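Protease LasA (PDB 3IT5) cleaves the pentaglycine cross-links of staphylococcal peptidoglycan and degrades elastin, as a secreted zinc metallopeptidase of the M23 family. Local coordinates at residues A[61-66]-A[109-114]; A[46-51]-A[100-105]; A[153-158]-A[168-173]. All coordinates share one frame; numbering follows the deposited sequence.

Interaction 1 of 3, residues A[61-66]-A[109-114]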
# COMPACT_ATOMS: atom_id res chain seq x y z
N VAL A 61 -16.00 -0.95 -2.31
CA VAL A 61 -16.00 -0.45 -0.94
C VAL A 61 -16.58 -1.53 -0.03
O VAL A 61 -17.81 -1.71 0.07
CB VAL A 61 -16.75 0.91 -0.78
CG1 VAL A 61 -16.69 1.41 0.66
CG2 VAL A 61 -16.16 1.96 -1.72
N LEU A 62 -15.68 -2.28 0.61
CA LEU A 62 -16.04 -3.40 1.48
C LEU A 62 -16.63 -2.93 2.81
O LEU A 62 -17.45 -3.61 3.41
CB LEU A 62 -14.82 -4.30 1.72
CG LEU A 62 -14.45 -5.23 0.55
CD1 LEU A 62 -12.94 -5.37 0.39
CD2 LEU A 62 -15.11 -6.59 0.71
N SER A 63 -16.19 -1.75 3.26
CA SER A 63 -16.65 -1.14 4.50
C SER A 63 -16.13 0.29 4.58
O SER A 63 -15.36 0.72 3.72
CB SER A 63 -16.14 -1.94 5.71
OG SER A 63 -14.75 -1.76 5.89
N ARG A 64 -16.54 1.02 5.61
CA ARG A 64 -16.08 2.40 5.84
C ARG A 64 -14.55 2.53 5.96
O ARG A 64 -14.00 3.63 5.85
CB ARG A 64 -16.76 3.00 7.09
CG ARG A 64 -16.38 2.37 8.43
CD ARG A 64 -17.30 2.83 9.56
NE ARG A 64 -17.00 4.19 10.00
CZ ARG A 64 -16.37 4.50 11.13
NH1 ARG A 64 -15.97 3.56 11.97
NH2 ARG A 64 -16.14 5.78 11.42
N CYS A 65 -13.88 1.41 6.19
CA CYS A 65 -12.44 1.41 6.43
C CYS A 65 -11.63 0.47 5.52
O CYS A 65 -10.44 0.24 5.77
CB CYS A 65 -12.17 1.10 7.91
SG CYS A 65 -12.19 -0.64 8.37
N GLN A 66 -12.25 -0.04 4.46
CA GLN A 66 -11.56 -0.95 3.54
C GLN A 66 -12.03 -0.83 2.09
O GLN A 66 -13.24 -0.76 1.83
CB GLN A 66 -11.65 -2.41 4.00
CG GLN A 66 -10.56 -3.30 3.41
CD GLN A 66 -10.58 -4.73 3.92
OE1 GLN A 66 -9.52 -5.34 4.11
NE2 GLN A 66 -11.77 -5.28 4.12
N ALA A 109 -10.10 2.92 12.19
CA ALA A 109 -8.93 2.14 11.76
C ALA A 109 -9.14 0.63 11.84
O ALA A 109 -8.57 -0.13 11.06
CB ALA A 109 -7.70 2.55 12.56
N LEU A 110 -9.96 0.20 12.80
CA LEU A 110 -10.20 -1.21 13.00
C LEU A 110 -11.69 -1.55 12.91
O LEU A 110 -12.22 -2.28 13.74
CB LEU A 110 -9.60 -1.67 14.34
CG LEU A 110 -8.11 -1.40 14.57
CD1 LEU A 110 -7.75 -1.62 16.02
CD2 LEU A 110 -7.21 -2.25 13.66
N CYS A 111 -12.36 -1.01 11.89
CA CYS A 111 -13.79 -1.29 11.66
C CYS A 111 -14.07 -2.77 11.38
O CYS A 111 -15.16 -3.28 11.67
CB CYS A 111 -14.35 -0.41 10.53
SG CYS A 111 -14.13 -1.04 8.83
N GLU A 112 -13.07 -3.46 10.83
CA GLU A 112 -13.20 -4.88 10.52
C GLU A 112 -12.26 -5.74 11.35
O GLU A 112 -11.85 -6.82 10.93
CB GLU A 112 -13.02 -5.12 9.01
CG GLU A 112 -14.22 -4.68 8.18
CD GLU A 112 -14.03 -4.90 6.70
OE1 GLU A 112 -14.29 -6.02 6.21
OE2 GLU A 112 -13.63 -3.94 6.01
N GLY A 113 -11.94 -5.25 12.55
CA GLY A 113 -11.08 -5.96 13.50
C GLY A 113 -9.60 -5.68 13.32
O GLY A 113 -9.21 -4.79 12.55
N GLY A 114 -8.78 -6.45 14.04
CA GLY A 114 -7.32 -6.36 13.94
C GLY A 114 -6.71 -5.57 15.08
O GLY A 114 -7.34 -5.39 16.13
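Cys65 and Cys111 are joined by a disulfide that ties the turn after strand 57-63 to the loop following helix 106-109. Its chi3 of -80° is close to the perpendicular setting that disulfides prefer, so the covalent link closes without evident strain. Both sulfurs sit between their own backbone N and carbonyl carbon, which turns each SG toward the other segment. The tight part lies beside this bridge. Ser63 OG donates a very short hydrogen bond of 2.5 Å to Glu112 OE2, though at this resolution the exact length is uncertain, and also lies 3.1 Å from Cys111 SG. The same hydroxyl accepts from the backbone N of Cys65 at 3.3 Å, an ST turn within the type I turn 63-66, and serine suits the place because one small group can serve both partners. This turn ends a beta hairpin of the M23 domain, strands 57-63 and 66-70, where Leu62 and Ser63 together face Gln66 as a classic beta bulge. Glu112 reaches the hairpin with its chain extended beyond CG, long enough to bring OE2 against Ser63 and within 3.0 Å of Gln66 NE2. The amide and carboxylate planes stand 86° apart, and the other end of the amide, Gln66 OE1, is held by Asn78. Packing is looser toward solvent. Arg64 lays only its aliphatic CG near Cys111 CB, at 4.0 Å, while its guanidinium has a weak hydrogen bond to Thr108. Cys65, by contrast, is buried against Tyr80 of strand 75-83.

Interaction 2 of 3, residues A[46-51]-A[100-105]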
# COMPACT_ATOMS: atom_id res chain seq x y z
N SER A 46 -3.93 12.45 15.27
CA SER A 46 -3.08 13.28 14.41
C SER A 46 -3.67 13.47 13.01
O SER A 46 -4.62 12.79 12.62
CB SER A 46 -1.68 12.66 14.28
OG SER A 46 -1.03 12.54 15.53
N ALA A 47 -3.08 14.41 12.27
CA ALA A 47 -3.46 14.66 10.88
C ALA A 47 -3.12 13.46 10.01
O ALA A 47 -2.07 12.84 10.19
CB ALA A 47 -2.76 15.92 10.36
N THR A 48 -4.01 13.12 9.09
CA THR A 48 -3.79 12.00 8.17
C THR A 48 -3.87 12.44 6.71
O THR A 48 -4.39 13.52 6.41
CB THR A 48 -4.78 10.84 8.41
OG1 THR A 48 -6.09 11.22 7.99
CG2 THR A 48 -4.79 10.41 9.88
N TYR A 49 -3.37 11.59 5.82
CA TYR A 49 -3.14 12.00 4.44
C TYR A 49 -3.79 11.08 3.41
O TYR A 49 -4.36 10.04 3.75
CB TYR A 49 -1.63 12.20 4.21
CG TYR A 49 -1.10 13.34 5.05
CD1 TYR A 49 -1.12 14.65 4.57
CD2 TYR A 49 -0.60 13.12 6.34
CE1 TYR A 49 -0.65 15.71 5.34
CE2 TYR A 49 -0.13 14.18 7.12
CZ TYR A 49 -0.15 15.47 6.61
OH TYR A 49 0.31 16.52 7.36
N SER A 50 -3.71 11.49 2.14
CA SER A 50 -4.50 10.86 1.07
C SER A 50 -3.92 9.54 0.57
O SER A 50 -2.74 9.47 0.20
CB SER A 50 -4.67 11.84 -0.10
OG SER A 50 -5.26 13.05 0.36
N VAL A 51 -4.76 8.51 0.59
CA VAL A 51 -4.46 7.23 -0.07
C VAL A 51 -5.07 7.23 -1.48
O VAL A 51 -6.25 7.54 -1.66
CB VAL A 51 -5.00 6.02 0.74
CG1 VAL A 51 -4.71 4.71 0.01
CG2 VAL A 51 -4.42 5.99 2.15
N GLY A 100 -9.49 8.11 -0.43
CA GLY A 100 -9.86 8.66 0.87
C GLY A 100 -8.64 9.08 1.67
O GLY A 100 -7.72 9.71 1.14
N VAL A 101 -8.64 8.73 2.95
CA VAL A 101 -7.49 8.97 3.82
C VAL A 101 -7.25 7.73 4.66
O VAL A 101 -8.14 6.87 4.76
CB VAL A 101 -7.73 10.19 4.77
CG1 VAL A 101 -7.69 11.51 4.00
CG2 VAL A 101 -9.06 10.05 5.52
N TYR A 102 -6.06 7.60 5.23
CA TYR A 102 -5.88 6.60 6.28
C TYR A 102 -6.44 7.15 7.59
O TYR A 102 -6.47 8.36 7.79
CB TYR A 102 -4.44 6.07 6.39
CG TYR A 102 -3.35 7.07 6.70
CD1 TYR A 102 -3.08 7.46 8.01
CD2 TYR A 102 -2.53 7.57 5.69
CE1 TYR A 102 -2.06 8.36 8.31
CE2 TYR A 102 -1.50 8.47 5.97
CZ TYR A 102 -1.27 8.86 7.28
OH TYR A 102 -0.26 9.75 7.56
N ALA A 103 -6.90 6.26 8.46
CA ALA A 103 -7.66 6.66 9.65
C ALA A 103 -6.78 7.28 10.74
O ALA A 103 -5.68 6.80 11.02
CB ALA A 103 -8.46 5.48 10.20
N GLY A 104 -7.29 8.36 11.33
CA GLY A 104 -6.62 9.03 12.46
C GLY A 104 -7.23 8.68 13.81
O GLY A 104 -6.87 9.27 14.83
N ASN A 105 -8.17 7.74 13.80
CA ASN A 105 -8.73 7.19 15.03
C ASN A 105 -8.82 5.66 14.96
O ASN A 105 -9.24 5.10 13.94
CB ASN A 105 -10.08 7.82 15.37
CG ASN A 105 -11.14 7.52 14.34
OD1 ASN A 105 -11.89 6.55 14.48
ND2 ASN A 105 -11.22 8.33 13.30
O HOH W 1 -0.40 10.85 9.91
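Thr48 spreads its three side-chain atoms over the backbone and ring of Tyr102. Its CB lies over one face of the ring, 4.0 Å from the centroid and 27° off the normal, a CH-pi contact. From there OG1, set between the backbone N and the carbonyl carbon (chi1 70°), donates to Tyr102 O at 2.9 Å, nearly in line with the carbonyl bond at 170°. The other branch, CG2, ends 3.5 Å from Gly104 CA. A beta carbon on Gly104 would press against this methyl and Ser46 O, so the absence of a side chain suits Gly104, and threonine suits its own place by offering a donor and a methyl from one branched carbon. The segments pair as antiparallel strands 50-52 and 98-102 in the large beta sheet of the M23 peptidase domain. Ser50 and Val101 form a non-hydrogen-bonded pair, Val51 and Gly100 a hydrogen-bonded one, with Val51 N donating to Gly100 O at 3.2 Å. Just before strand 50-52, at the end of strand 98-102, a weak bond from Tyr102 N to Tyr49 O, 3.3 Å long, extends the ladder. The tyrosine side chains then run side by side in the same direction, and Tyr102 OH meets the edge of the Tyr49 ring, 3.6 Å from CD2. Over the face of the Tyr102 ring sits Tyr49 N, while Trp17 makes an edge-to-face contact with the ring. At the tip, Tyr102 OH donates to a water at 2.6 Å that in turn donates to Ala47 O. The Tyr102 side chain lies about 5 Å from that of His120, a residue inferred to be catalytic.

Interaction 3 of 3, residues A[153-158]-A[168-173]; sequences NDCRRY and THCAFR
A disulfide-centred contact, Cys155 to Cys170, fastens the loop between strands 142-145 and 159-162 to segment 168-173, which includes strand 168-169, an edge strand of a small four-stranded antiparallel sheet. No direct hydrogen bond crosses between the segments, so the covalent link, a bridging water and a few apolar touches hold them together. The bridge has a chi3 of -84°, a relaxed value, and Cys155 sends its SG anti to the backbone N (chi1 -159°) to meet Cys170. On the loop side, Asp154 shapes the backbone that presents this cysteine. Its OD1 accepts from the N of Arg156 at 3.3 Å, an Asx turn, while its backbone O receives the N-H groups of both Arg157 and Tyr158. Aspartate suits the position because its carboxylate also pairs with Arg156, NH1 lying 3.0 Å from OD2. Asp154 OD2 lies over one face of the Arg157 guanidinium as well, near its rim, where no N-H points at it and the attraction is between charges alone. Across from the loop, Cys170 opens a type II turn to Arg173. The small methyl of Ala171 faces the groove formed by Asn153 CB, 3.6 Å away, and the edge of the Tyr158 ring, with CD2 at 4.0 Å. Phe172 carries its ring to the side of Asn153, whose amide plane is tilted 70° from it; ND2 approaches CE1 at the ring edge, and Trp41 makes an edge-to-face contact with the phenyl group. Where the backbones stand apart, one water spans them, donating to Asn153 O and Tyr158 O and accepting from Ala171 N at 2.8 Å.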
# COMPACT_ATOMS: atom_id res chain seq x y z
N ASN A 153 12.59 -5.19 8.53
CA ASN A 153 12.87 -3.88 7.95
C ASN A 153 14.36 -3.55 7.85
O ASN A 153 14.74 -2.42 7.55
CB ASN A 153 12.13 -2.78 8.73
CG ASN A 153 12.45 -2.78 10.22
OD1 ASN A 153 13.56 -3.13 10.64
ND2 ASN A 153 11.47 -2.39 11.02
N ASP A 154 15.19 -4.56 8.12
CA ASP A 154 16.63 -4.47 7.91
C ASP A 154 16.86 -4.15 6.44
O ASP A 154 16.45 -4.93 5.57
CB ASP A 154 17.29 -5.80 8.29
CG ASP A 154 18.80 -5.69 8.48
OD1 ASP A 154 19.46 -4.93 7.74
OD2 ASP A 154 19.33 -6.40 9.37
N CYS A 155 17.50 -3.02 6.17
CA CYS A 155 17.66 -2.51 4.80
C CYS A 155 18.53 -3.40 3.90
O CYS A 155 18.56 -3.24 2.68
CB CYS A 155 18.18 -1.06 4.81
SG CYS A 155 17.85 -0.16 3.26
N ARG A 156 19.22 -4.36 4.52
CA ARG A 156 19.98 -5.37 3.79
C ARG A 156 19.07 -6.46 3.20
O ARG A 156 19.41 -7.06 2.17
CB ARG A 156 21.04 -5.99 4.71
CG ARG A 156 22.29 -5.14 4.85
CD ARG A 156 22.91 -5.21 6.24
NE ARG A 156 23.48 -6.52 6.55
CZ ARG A 156 23.11 -7.29 7.57
NH1 ARG A 156 22.16 -6.89 8.40
NH2 ARG A 156 23.70 -8.46 7.76
N ARG A 157 17.93 -6.70 3.84
CA ARG A 157 16.99 -7.75 3.39
C ARG A 157 15.71 -7.18 2.80
O ARG A 157 15.19 -7.71 1.81
CB ARG A 157 16.65 -8.70 4.54
CG ARG A 157 17.85 -9.31 5.24
CD ARG A 157 17.41 -10.23 6.36
NE ARG A 157 18.35 -10.16 7.48
CZ ARG A 157 18.05 -9.66 8.68
NH1 ARG A 157 16.83 -9.19 8.94
NH2 ARG A 157 18.98 -9.63 9.62
N TYR A 158 15.19 -6.12 3.42
CA TYR A 158 13.99 -5.44 2.93
C TYR A 158 14.36 -4.09 2.36
O TYR A 158 14.98 -3.27 3.04
CB TYR A 158 12.96 -5.27 4.06
CG TYR A 158 11.70 -4.55 3.63
CD1 TYR A 158 10.75 -5.18 2.83
CD2 TYR A 158 11.46 -3.23 4.01
CE1 TYR A 158 9.60 -4.53 2.42
CE2 TYR A 158 10.30 -2.56 3.61
CZ TYR A 158 9.37 -3.23 2.82
OH TYR A 158 8.22 -2.60 2.42
N THR A 168 18.98 2.43 -3.43
CA THR A 168 18.30 1.54 -2.49
C THR A 168 17.58 2.37 -1.44
O THR A 168 18.13 3.35 -0.92
CB THR A 168 19.31 0.57 -1.83
OG1 THR A 168 19.99 -0.16 -2.85
CG2 THR A 168 18.61 -0.42 -0.90
N HIS A 169 16.34 1.99 -1.14
CA HIS A 169 15.47 2.78 -0.27
C HIS A 169 14.95 1.96 0.91
O HIS A 169 14.33 0.92 0.73
CB HIS A 169 14.31 3.37 -1.08
CG HIS A 169 14.76 4.19 -2.25
ND1 HIS A 169 14.80 5.56 -2.23
CD2 HIS A 169 15.23 3.82 -3.47
CE1 HIS A 169 15.25 6.01 -3.38
NE2 HIS A 169 15.53 4.97 -4.15
N CYS A 170 15.21 2.47 2.11
CA CYS A 170 14.99 1.72 3.34
C CYS A 170 13.61 1.97 3.95
O CYS A 170 12.96 2.97 3.67
CB CYS A 170 16.08 2.05 4.37
SG CYS A 170 17.79 1.80 3.78
N ALA A 171 13.18 1.03 4.80
CA ALA A 171 12.00 1.23 5.62
C ALA A 171 12.23 2.43 6.53
O ALA A 171 13.35 2.66 6.99
CB ALA A 171 11.71 -0.01 6.44
N PHE A 172 11.16 3.20 6.76
CA PHE A 172 11.16 4.37 7.64
C PHE A 172 12.00 5.56 7.14
O PHE A 172 12.47 6.38 7.93
CB PHE A 172 11.49 3.98 9.09
CG PHE A 172 10.56 2.93 9.65
CD1 PHE A 172 11.06 1.72 10.11
CD2 PHE A 172 9.19 3.15 9.70
CE1 PHE A 172 10.21 0.74 10.62
CE2 PHE A 172 8.33 2.18 10.21
CZ PHE A 172 8.84 0.97 10.67
N ARG A 173 12.19 5.63 5.82
CA ARG A 173 12.67 6.85 5.16
C ARG A 173 11.62 7.32 4.15
O ARG A 173 10.83 6.51 3.66
CB ARG A 173 14.02 6.62 4.47
CG ARG A 173 15.24 6.93 5.35
CD ARG A 173 15.64 5.72 6.18
NE ARG A 173 16.88 5.94 6.93
CZ ARG A 173 17.63 4.97 7.44
NH1 ARG A 173 17.28 3.70 7.29
NH2 ARG A 173 18.74 5.26 8.11
O HOH W 2 14.45 -1.44 4.75

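Overall arrangement
Interactions 1 and 2 lie within the M23 peptidase domain, their centres 13 Å apart, and both reach the same large antiparallel sheet, interaction 1 through strand 57-63 and interaction 2 through strands 50-52 and 98-102. Their segments alternate along the chain, 46-51, 61-66, 100-105 and 109-114, and they touch where Ala109 N packs on Ala103 CB at 3.6 Å. Interaction 3 follows later, on the separate four-stranded sheet, its centre 28 Å from that of interaction 1 and 24 Å from that of interaction 2. Interactions 1 and 3, each holding a disulfide, lie on opposite sides of the chain's centre. All three stand near the zinc site rather than in it, each with a side chain about 10 or 11 Å from the metal.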